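Local coordinates for coat protein (Sulfolobus turreted icosahedral virus, PDB 2BBD) that serves as the major coat protein of an archaeal virus, probably building its icosahedral shell from double jelly-roll subunits like those of some bacterial and eukaryotic viruses, at residues Glu6-Thr11 / Ile152-Glu157; Lys236-Val241 / Ser292-Leu297. One frame throughout, in Å; residues are numbered along the deposited sequence.

Contact 1: Glu6-Thr11 / Ile152-Glu157; sequences ETLQQT and ITITYE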
ATOM      1  N   GLU A   6      17.396  -5.672 -11.342  1.00 27.57           N
ATOM      2  CA  GLU A   6      18.106  -4.665 -12.107  1.00 28.32           C
ATOM      3  C   GLU A   6      17.399  -3.306 -12.028  1.00 27.37           C
ATOM      4  O   GLU A   6      16.167  -3.212 -11.907  1.00 24.13           O
ATOM      5  CB  GLU A   6      18.345  -5.119 -13.569  1.00 31.74           C
ATOM      6  CG  GLU A   6      17.129  -5.456 -14.414  1.00 35.22           C
ATOM      7  CD  GLU A   6      17.506  -6.107 -15.769  1.00 35.81           C
ATOM      8  OE1 GLU A   6      16.658  -6.118 -16.681  1.00 37.44           O
ATOM      9  OE2 GLU A   6      18.636  -6.614 -15.927  1.00 35.70           O
ATOM     10  N   THR A   7      18.202  -2.254 -12.067  1.00 25.66           N
ATOM     11  CA  THR A   7      17.697  -0.897 -11.982  1.00 27.36           C
ATOM     12  C   THR A   7      17.607  -0.269 -13.364  1.00 27.54           C
ATOM     13  O   THR A   7      18.578  -0.265 -14.106  1.00 28.08           O
ATOM     14  CB  THR A   7      18.632  -0.054 -11.113  1.00 28.31           C
ATOM     15  OG1 THR A   7      18.762  -0.679  -9.834  1.00 30.90           O
ATOM     16  CG2 THR A   7      18.099   1.355 -10.953  1.00 27.30           C
ATOM     17  N   LEU A   8      16.439   0.259 -13.707  1.00 27.63           N
ATOM     18  CA  LEU A   8      16.252   0.895 -15.005  1.00 27.92           C
ATOM     19  C   LEU A   8      17.195   2.097 -15.179  1.00 28.07           C
ATOM     20  O   LEU A   8      17.457   2.849 -14.238  1.00 25.34           O
ATOM     21  CB  LEU A   8      14.791   1.325 -15.163  1.00 27.26           C
ATOM     22  CG  LEU A   8      13.833   0.246 -15.679  1.00 30.66           C
ATOM     23  CD1 LEU A   8      14.153  -1.093 -15.054  1.00 29.17           C
ATOM     24  CD2 LEU A   8      12.402   0.648 -15.405  1.00 25.68           C
ATOM     25  N   GLN A   9      17.708   2.257 -16.391  1.00 27.42           N
ATOM     26  CA  GLN A   9      18.621   3.343 -16.711  1.00 29.53           C
ATOM     27  C   GLN A   9      17.902   4.686 -16.672  1.00 26.95           C
ATOM     28  O   GLN A   9      18.450   5.682 -16.222  1.00 27.14           O
ATOM     29  CB  GLN A   9      19.204   3.128 -18.112  1.00 33.17           C
ATOM     30  CG  GLN A   9      20.534   3.809 -18.340  1.00 42.20           C
ATOM     31  CD  GLN A   9      21.681   3.081 -17.660  1.00 46.75           C
ATOM     32  OE1 GLN A   9      21.708   2.949 -16.432  1.00 50.07           O
ATOM     33  NE2 GLN A   9      22.639   2.604 -18.456  1.00 45.90           N
ATOM     34  N   GLN A  10      16.671   4.700 -17.163  1.00 26.89           N
ATOM     35  CA  GLN A  10      15.870   5.915 -17.209  1.00 27.64           C
ATOM     36  C   GLN A  10      15.304   6.301 -15.835  1.00 29.05           C
ATOM     37  O   GLN A  10      14.706   5.472 -15.141  1.00 27.38           O
ATOM     38  CB  GLN A  10      14.728   5.729 -18.209  1.00 27.47           C
ATOM     39  CG  GLN A  10      13.798   6.925 -18.338  1.00 32.02           C
ATOM     40  CD  GLN A  10      12.852   6.816 -19.527  1.00 33.97           C
ATOM     41  OE1 GLN A  10      12.025   7.701 -19.754  1.00 35.75           O
ATOM     42  NE2 GLN A  10      12.972   5.730 -20.292  1.00 35.84           N
ATOM     43  N   THR A  11      15.504   7.560 -15.451  1.00 27.36           N
ATOM     44  CA  THR A  11      15.004   8.054 -14.177  1.00 28.42           C
ATOM     45  C   THR A  11      13.961   9.126 -14.459  1.00 28.01           C
ATOM     46  O   THR A  11      13.855   9.609 -15.581  1.00 29.87           O
ATOM     47  CB  THR A  11      16.132   8.652 -13.316  1.00 28.69           C
ATOM     48  OG1 THR A  11      16.681   9.796 -13.975  1.00 30.60           O
ATOM     49  CG2 THR A  11      17.224   7.620 -13.086  1.00 28.83           C
ATOM     50  N   ILE A 152      13.838   3.456 -10.566  1.00 22.08           N
ATOM     51  CA  ILE A 152      13.025   2.255 -10.638  1.00 22.21           C
ATOM     52  C   ILE A 152      13.877   0.991 -10.667  1.00 23.76           C
ATOM     53  O   ILE A 152      14.795   0.871 -11.477  1.00 24.07           O
ATOM     54  CB  ILE A 152      12.153   2.276 -11.898  1.00 21.44           C
ATOM     55  CG1 ILE A 152      11.369   3.587 -11.968  1.00 24.20           C
ATOM     56  CG2 ILE A 152      11.243   1.053 -11.921  1.00 21.94           C
ATOM     57  CD1 ILE A 152      10.449   3.862 -10.762  1.00 24.47           C
ATOM     58  N   THR A 153      13.577   0.047  -9.779  1.00 21.63           N
ATOM     59  CA  THR A 153      14.335  -1.197  -9.741  1.00 23.12           C
ATOM     60  C   THR A 153      13.380  -2.382  -9.827  1.00 24.41           C
ATOM     61  O   THR A 153      12.415  -2.475  -9.083  1.00 24.87           O
ATOM     62  CB  THR A 153      15.174  -1.293  -8.476  1.00 23.35           C
ATOM     63  OG1 THR A 153      16.105  -0.207  -8.450  1.00 24.45           O
ATOM     64  CG2 THR A 153      15.945  -2.589  -8.450  1.00 24.14           C
ATOM     65  N   ILE A 154      13.653  -3.291 -10.745  1.00 25.59           N
ATOM     66  CA  ILE A 154      12.762  -4.422 -10.934  1.00 26.71           C
ATOM     67  C   ILE A 154      13.373  -5.763 -10.574  1.00 27.00           C
ATOM     68  O   ILE A 154      14.519  -6.060 -10.923  1.00 28.45           O
ATOM     69  CB  ILE A 154      12.269  -4.445 -12.398  1.00 28.01           C
ATOM     70  CG1 ILE A 154      11.617  -3.102 -12.720  1.00 27.74           C
ATOM     71  CG2 ILE A 154      11.267  -5.581 -12.621  1.00 27.96           C
ATOM     72  CD1 ILE A 154      11.418  -2.868 -14.177  1.00 34.05           C
ATOM     73  N   THR A 155      12.607  -6.562  -9.841  1.00 25.24           N
ATOM     74  CA  THR A 155      13.057  -7.894  -9.485  1.00 25.01           C
ATOM     75  C   THR A 155      12.329  -8.847 -10.435  1.00 24.66           C
ATOM     76  O   THR A 155      11.103  -8.905 -10.449  1.00 24.56           O
ATOM     77  CB  THR A 155      12.709  -8.252  -8.031  1.00 24.57           C
ATOM     78  OG1 THR A 155      13.452  -7.417  -7.132  1.00 24.85           O
ATOM     79  CG2 THR A 155      13.061  -9.707  -7.762  1.00 24.75           C
ATOM     80  N   TYR A 156      13.097  -9.564 -11.250  1.00 25.19           N
ATOM     81  CA  TYR A 156      12.530 -10.503 -12.210  1.00 26.20           C
ATOM     82  C   TYR A 156      12.729 -11.933 -11.769  1.00 26.65           C
ATOM     83  O   TYR A 156      13.440 -12.213 -10.812  1.00 30.36           O
ATOM     84  CB  TYR A 156      13.209 -10.371 -13.578  1.00 23.68           C
ATOM     85  CG  TYR A 156      12.900  -9.112 -14.336  1.00 26.56           C
ATOM     86  CD1 TYR A 156      13.827  -8.078 -14.411  1.00 27.48           C
ATOM     87  CD2 TYR A 156      11.696  -8.969 -15.014  1.00 24.90           C
ATOM     88  CE1 TYR A 156      13.563  -6.932 -15.155  1.00 28.41           C
ATOM     89  CE2 TYR A 156      11.419  -7.829 -15.754  1.00 26.26           C
ATOM     90  CZ  TYR A 156      12.354  -6.815 -15.821  1.00 27.61           C
ATOM     91  OH  TYR A 156      12.065  -5.676 -16.532  1.00 32.48           O
ATOM     92  N   GLU A 157      12.082 -12.833 -12.487  1.00 28.70           N
ATOM     93  CA  GLU A 157      12.245 -14.257 -12.261  1.00 29.66           C
ATOM     94  C   GLU A 157      12.143 -14.863 -13.651  1.00 29.20           C
ATOM     95  O   GLU A 157      11.178 -14.618 -14.385  1.00 27.32           O
ATOM     96  CB  GLU A 157      11.163 -14.853 -11.358  1.00 31.23           C
ATOM     97  CG  GLU A 157      11.527 -16.262 -10.895  1.00 33.69           C
ATOM     98  CD  GLU A 157      10.458 -16.915 -10.038  1.00 34.71           C
ATOM     99  OE1 GLU A 157       9.905 -16.244  -9.142  1.00 35.46           O
ATOM    100  OE2 GLU A 157      10.181 -18.111 -10.252  1.00 38.24           O
TER
HETATM  101  O   HOH W   1      15.140  -4.260 -17.207  1.00 47.40           O
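The ring of Tyr156 meets Glu6 at its edge: Glu6 CG lies in the ring plane, while OE1 approaches CE1 obliquely at 3.5 Å, and the carboxylate is turned almost perpendicular to the ring, the planes 88° apart. One face of the ring takes Ile154 CG2, 3.6 Å above the plane and offset toward the rim. Tyr4 also meets the ring, with planes inclined by roughly 30°, and the hydroxyl is hydrogen-bonded to Pro25 O. A chi1 of 59° puts Glu6 CG between its own backbone N and carbonyl carbon, and the extended chain beyond it crosses the tyrosine at a slant. The backbones pair antiparallel, Glu6 with Ile154 as the hydrogen-bonded pair: Glu6 N gives to Ile154 O (2.9 Å) and Ile154 N to Glu6 O (2.8 Å). This is an outer pairing of the five-stranded sheet of the N-terminal jelly roll, where strand 2-13 forms an edge within this chain and strand 145-158 lies between it and strand 29-43. The non-hydrogen-bonded pair, Thr7 and Thr153, follows, with the two OG1 atoms hydrogen-bonded to each other at 3.0 Å on the sheet face away from Glu6 and Ile154. Leu8 N then donates to Ile152 O at 2.8 Å, which continues the pairing by one more bond. On the Glu6 side of the sheet the two branches of Leu8 are split: CD2 rests on Ile152 CG2 (3.7 Å), and CD1 presses tightly on Ile154 CD1 (3.4 Å), with Pro25 beside both Leu8 and Ile154.

Contact 2: Lys236-Val241 / Ser292-Leu297; sequences KIVRGV and SIEYDL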
ATOM      1  N   LYS A 236     -17.223  -7.053  11.343  1.00 35.34           N
ATOM      2  CA  LYS A 236     -18.471  -7.760  11.578  1.00 39.41           C
ATOM      3  C   LYS A 236     -19.189  -8.300  10.344  1.00 39.69           C
ATOM      4  O   LYS A 236     -19.249  -7.641   9.303  1.00 39.33           O
ATOM      5  CB  LYS A 236     -19.409  -6.824  12.351  1.00 40.13           C
ATOM      6  CG  LYS A 236     -20.777  -7.380  12.702  1.00 43.08           C
ATOM      7  CD  LYS A 236     -21.618  -6.276  13.341  1.00 45.40           C
ATOM      8  CE  LYS A 236     -22.988  -6.769  13.779  1.00 47.50           C
ATOM      9  NZ  LYS A 236     -23.801  -5.654  14.376  1.00 49.21           N
ATOM     10  N   ILE A 237     -19.730  -9.509  10.480  1.00 40.37           N
ATOM     11  CA  ILE A 237     -20.488 -10.152   9.411  1.00 41.15           C
ATOM     12  C   ILE A 237     -21.906  -9.626   9.595  1.00 43.21           C
ATOM     13  O   ILE A 237     -22.542  -9.895  10.614  1.00 44.36           O
ATOM     14  CB  ILE A 237     -20.510 -11.703   9.568  1.00 42.11           C
ATOM     15  CG1 ILE A 237     -19.085 -12.251   9.689  1.00 41.28           C
ATOM     16  CG2 ILE A 237     -21.215 -12.346   8.372  1.00 40.45           C
ATOM     17  CD1 ILE A 237     -18.187 -11.923   8.521  1.00 41.32           C
ATOM     18  N   VAL A 238     -22.398  -8.871   8.620  1.00 44.83           N
ATOM     19  CA  VAL A 238     -23.736  -8.298   8.699  1.00 46.69           C
ATOM     20  C   VAL A 238     -24.803  -9.152   8.018  1.00 48.97           C
ATOM     21  O   VAL A 238     -25.984  -9.062   8.360  1.00 49.08           O
ATOM     22  CB  VAL A 238     -23.766  -6.885   8.068  1.00 47.02           C
ATOM     23  CG1 VAL A 238     -25.187  -6.341   8.055  1.00 49.14           C
ATOM     24  CG2 VAL A 238     -22.859  -5.950   8.852  1.00 47.09           C
ATOM     25  N   ARG A 239     -24.395  -9.973   7.053  1.00 50.55           N
ATOM     26  CA  ARG A 239     -25.353 -10.812   6.337  1.00 52.61           C
ATOM     27  C   ARG A 239     -25.710 -12.045   7.149  1.00 53.49           C
ATOM     28  O   ARG A 239     -24.844 -12.861   7.481  1.00 53.59           O
ATOM     29  CB  ARG A 239     -24.800 -11.219   4.969  1.00 53.56           C
ATOM     30  CG  ARG A 239     -25.741 -12.118   4.173  1.00 55.59           C
ATOM     31  CD  ARG A 239     -25.380 -12.179   2.686  1.00 56.47           C
ATOM     32  NE  ARG A 239     -26.136 -11.214   1.881  1.00 58.49           N
ATOM     33  CZ  ARG A 239     -25.963  -9.894   1.917  1.00 59.38           C
ATOM     34  NH1 ARG A 239     -25.052  -9.361   2.721  1.00 60.64           N
ATOM     35  NH2 ARG A 239     -26.704  -9.104   1.149  1.00 58.49           N
ATOM     36  N   GLY A 240     -27.000 -12.170   7.459  1.00 53.96           N
ATOM     37  CA  GLY A 240     -27.474 -13.286   8.251  1.00 53.55           C
ATOM     38  C   GLY A 240     -27.502 -12.858   9.705  1.00 53.76           C
ATOM     39  O   GLY A 240     -27.879 -11.720  10.012  1.00 53.10           O
ATOM     40  N   VAL A 241     -27.103 -13.756  10.601  1.00 53.64           N
ATOM     41  CA  VAL A 241     -27.078 -13.441  12.025  1.00 53.74           C
ATOM     42  C   VAL A 241     -25.824 -12.622  12.331  1.00 53.72           C
ATOM     43  O   VAL A 241     -24.712 -13.158  12.354  1.00 53.61           O
ATOM     44  CB  VAL A 241     -27.065 -14.727  12.891  1.00 53.88           C
ATOM     45  CG1 VAL A 241     -27.157 -14.364  14.364  1.00 53.10           C
ATOM     46  CG2 VAL A 241     -28.221 -15.639  12.490  1.00 54.25           C
ATOM     47  N   SER A 292     -21.577  -7.801   2.950  1.00 40.18           N
ATOM     48  CA  SER A 292     -21.750  -8.821   3.972  1.00 41.57           C
ATOM     49  C   SER A 292     -20.775  -8.684   5.133  1.00 41.72           C
ATOM     50  O   SER A 292     -21.036  -9.171   6.232  1.00 43.24           O
ATOM     51  CB  SER A 292     -21.618 -10.205   3.339  1.00 42.92           C
ATOM     52  OG  SER A 292     -22.619 -10.387   2.353  1.00 47.14           O
ATOM     53  N   ILE A 293     -19.646  -8.030   4.889  1.00 41.14           N
ATOM     54  CA  ILE A 293     -18.655  -7.832   5.935  1.00 39.94           C
ATOM     55  C   ILE A 293     -18.225  -6.373   5.932  1.00 39.59           C
ATOM     56  O   ILE A 293     -17.858  -5.821   4.896  1.00 40.29           O
ATOM     57  CB  ILE A 293     -17.428  -8.741   5.732  1.00 40.25           C
ATOM     58  CG1 ILE A 293     -17.885 -10.195   5.553  1.00 41.46           C
ATOM     59  CG2 ILE A 293     -16.511  -8.645   6.944  1.00 38.05           C
ATOM     60  CD1 ILE A 293     -16.744 -11.201   5.395  1.00 43.71           C
ATOM     61  N   GLU A 294     -18.291  -5.753   7.105  1.00 38.27           N
ATOM     62  CA  GLU A 294     -17.938  -4.353   7.281  1.00 36.11           C
ATOM     63  C   GLU A 294     -16.850  -4.203   8.331  1.00 35.19           C
ATOM     64  O   GLU A 294     -16.650  -5.094   9.162  1.00 34.63           O
ATOM     65  CB  GLU A 294     -19.162  -3.574   7.769  1.00 35.79           C
ATOM     66  CG  GLU A 294     -19.798  -4.208   9.015  1.00 37.22           C
ATOM     67  CD  GLU A 294     -20.796  -3.314   9.734  1.00 39.09           C
ATOM     68  OE1 GLU A 294     -21.478  -2.498   9.074  1.00 40.03           O
ATOM     69  OE2 GLU A 294     -20.914  -3.443  10.973  1.00 39.99           O
ATOM     70  N   TYR A 295     -16.132  -3.087   8.282  1.00 32.68           N
ATOM     71  CA  TYR A 295     -15.145  -2.810   9.314  1.00 31.47           C
ATOM     72  C   TYR A 295     -15.660  -1.519   9.953  1.00 30.45           C
ATOM     73  O   TYR A 295     -16.139  -0.616   9.260  1.00 31.61           O
ATOM     74  CB  TYR A 295     -13.721  -2.695   8.742  1.00 29.13           C
ATOM     75  CG  TYR A 295     -13.308  -1.374   8.133  1.00 28.74           C
ATOM     76  CD1 TYR A 295     -12.776  -0.359   8.921  1.00 28.92           C
ATOM     77  CD2 TYR A 295     -13.376  -1.171   6.753  1.00 28.07           C
ATOM     78  CE1 TYR A 295     -12.315   0.827   8.351  1.00 28.62           C
ATOM     79  CE2 TYR A 295     -12.919   0.004   6.176  1.00 27.88           C
ATOM     80  CZ  TYR A 295     -12.391   0.998   6.977  1.00 27.60           C
ATOM     81  OH  TYR A 295     -11.953   2.170   6.406  1.00 28.46           O
ATOM     82  N   ASP A 296     -15.613  -1.469  11.281  1.00 30.44           N
ATOM     83  CA  ASP A 296     -16.122  -0.331  12.039  1.00 29.63           C
ATOM     84  C   ASP A 296     -15.070   0.254  12.965  1.00 29.54           C
ATOM     85  O   ASP A 296     -14.160  -0.444  13.414  1.00 30.89           O
ATOM     86  CB  ASP A 296     -17.321  -0.775  12.885  1.00 29.52           C
ATOM     87  CG  ASP A 296     -18.305  -1.634  12.107  1.00 31.37           C
ATOM     88  OD1 ASP A 296     -18.851  -2.589  12.697  1.00 32.53           O
ATOM     89  OD2 ASP A 296     -18.540  -1.353  10.913  1.00 30.54           O
ATOM     90  N   LEU A 297     -15.214   1.538  13.265  1.00 27.94           N
ATOM     91  CA  LEU A 297     -14.278   2.201  14.153  1.00 29.16           C
ATOM     92  C   LEU A 297     -14.958   3.082  15.194  1.00 27.21           C
ATOM     93  O   LEU A 297     -16.061   3.586  14.986  1.00 28.36           O
ATOM     94  CB  LEU A 297     -13.296   3.061  13.352  1.00 27.89           C
ATOM     95  CG  LEU A 297     -12.328   2.394  12.369  1.00 30.74           C
ATOM     96  CD1 LEU A 297     -11.547   3.491  11.637  1.00 29.27           C
ATOM     97  CD2 LEU A 297     -11.375   1.445  13.105  1.00 25.51           C
TER
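Ile237 and Ile293 lie side by side and point the same way, the delta methyl of the first pushed closely against the second: Ile237 CD1 is 3.4 Å from Ile293 CG1, a snug fit for two carbons. On the other sheet face Val238 crosses Glu294 at about a right angle, with CG2 against the carboxylate carbon CD at 3.5 Å. Lys236 lies side by side with Glu294, its aliphatic CD beside OE2, but its extended chain carries NZ past the carboxylate, 5.0 Å from OE2, too far for a salt bridge, though the opposite charges may still attract. Beyond the strand end, the Arg239 chain bends at chi3 (-95°), which turns NE aside, and NH1 lies 2.7 Å from Ser292 OG. The backbone sets this register. Glu294 N binds Lys236 O, Lys236 N returns a bond to Glu294 O, and Val238 N reaches Ser292 O at 2.8 Å.

Further out, Glu294 OE1 is held by His201 ND1 on the neighbouring strand, and OE2 lies only 2.8 Å from Asp296 OD1. Two carboxylate oxygens so close would be expected to raise the proton affinity of one of the acids. Ser292 OG is hydrogen-bonded to Ser290 O. After Arg239, Gly240 takes a positive phi (94°), at which a CB would run into the carbonyl O of Arg239, and the chain turns back to Thr243, whose backbone bonds Ile237. The pairing thus joins the two central strands, 230-237 and 293-299, of a four-stranded antiparallel sheet, flanked by 200-204 and 243-249, in the C-terminal jelly roll.

Overall arrangement
From the N terminus, strand 2-13 is joined by strand 145-158, which comes back beside it; contact 1 thus closes a loop of 140 residues that includes the intervening strands 19-24 to 131-137 and helix 79-89. The chain then passes through helix 161-166 and strand 182-193 into the second half, where contact 2 closes a shorter loop of 50 residues containing helix 250-261 and strand 270-284. The two are in series, neither nesting nor crossing. Their centres are 42 Å apart on opposite sides of the chain's centre: contact 1 joins two strands of the five-stranded sheet of the first jelly roll, contact 2 the two middle strands of the four-stranded sheet of the second.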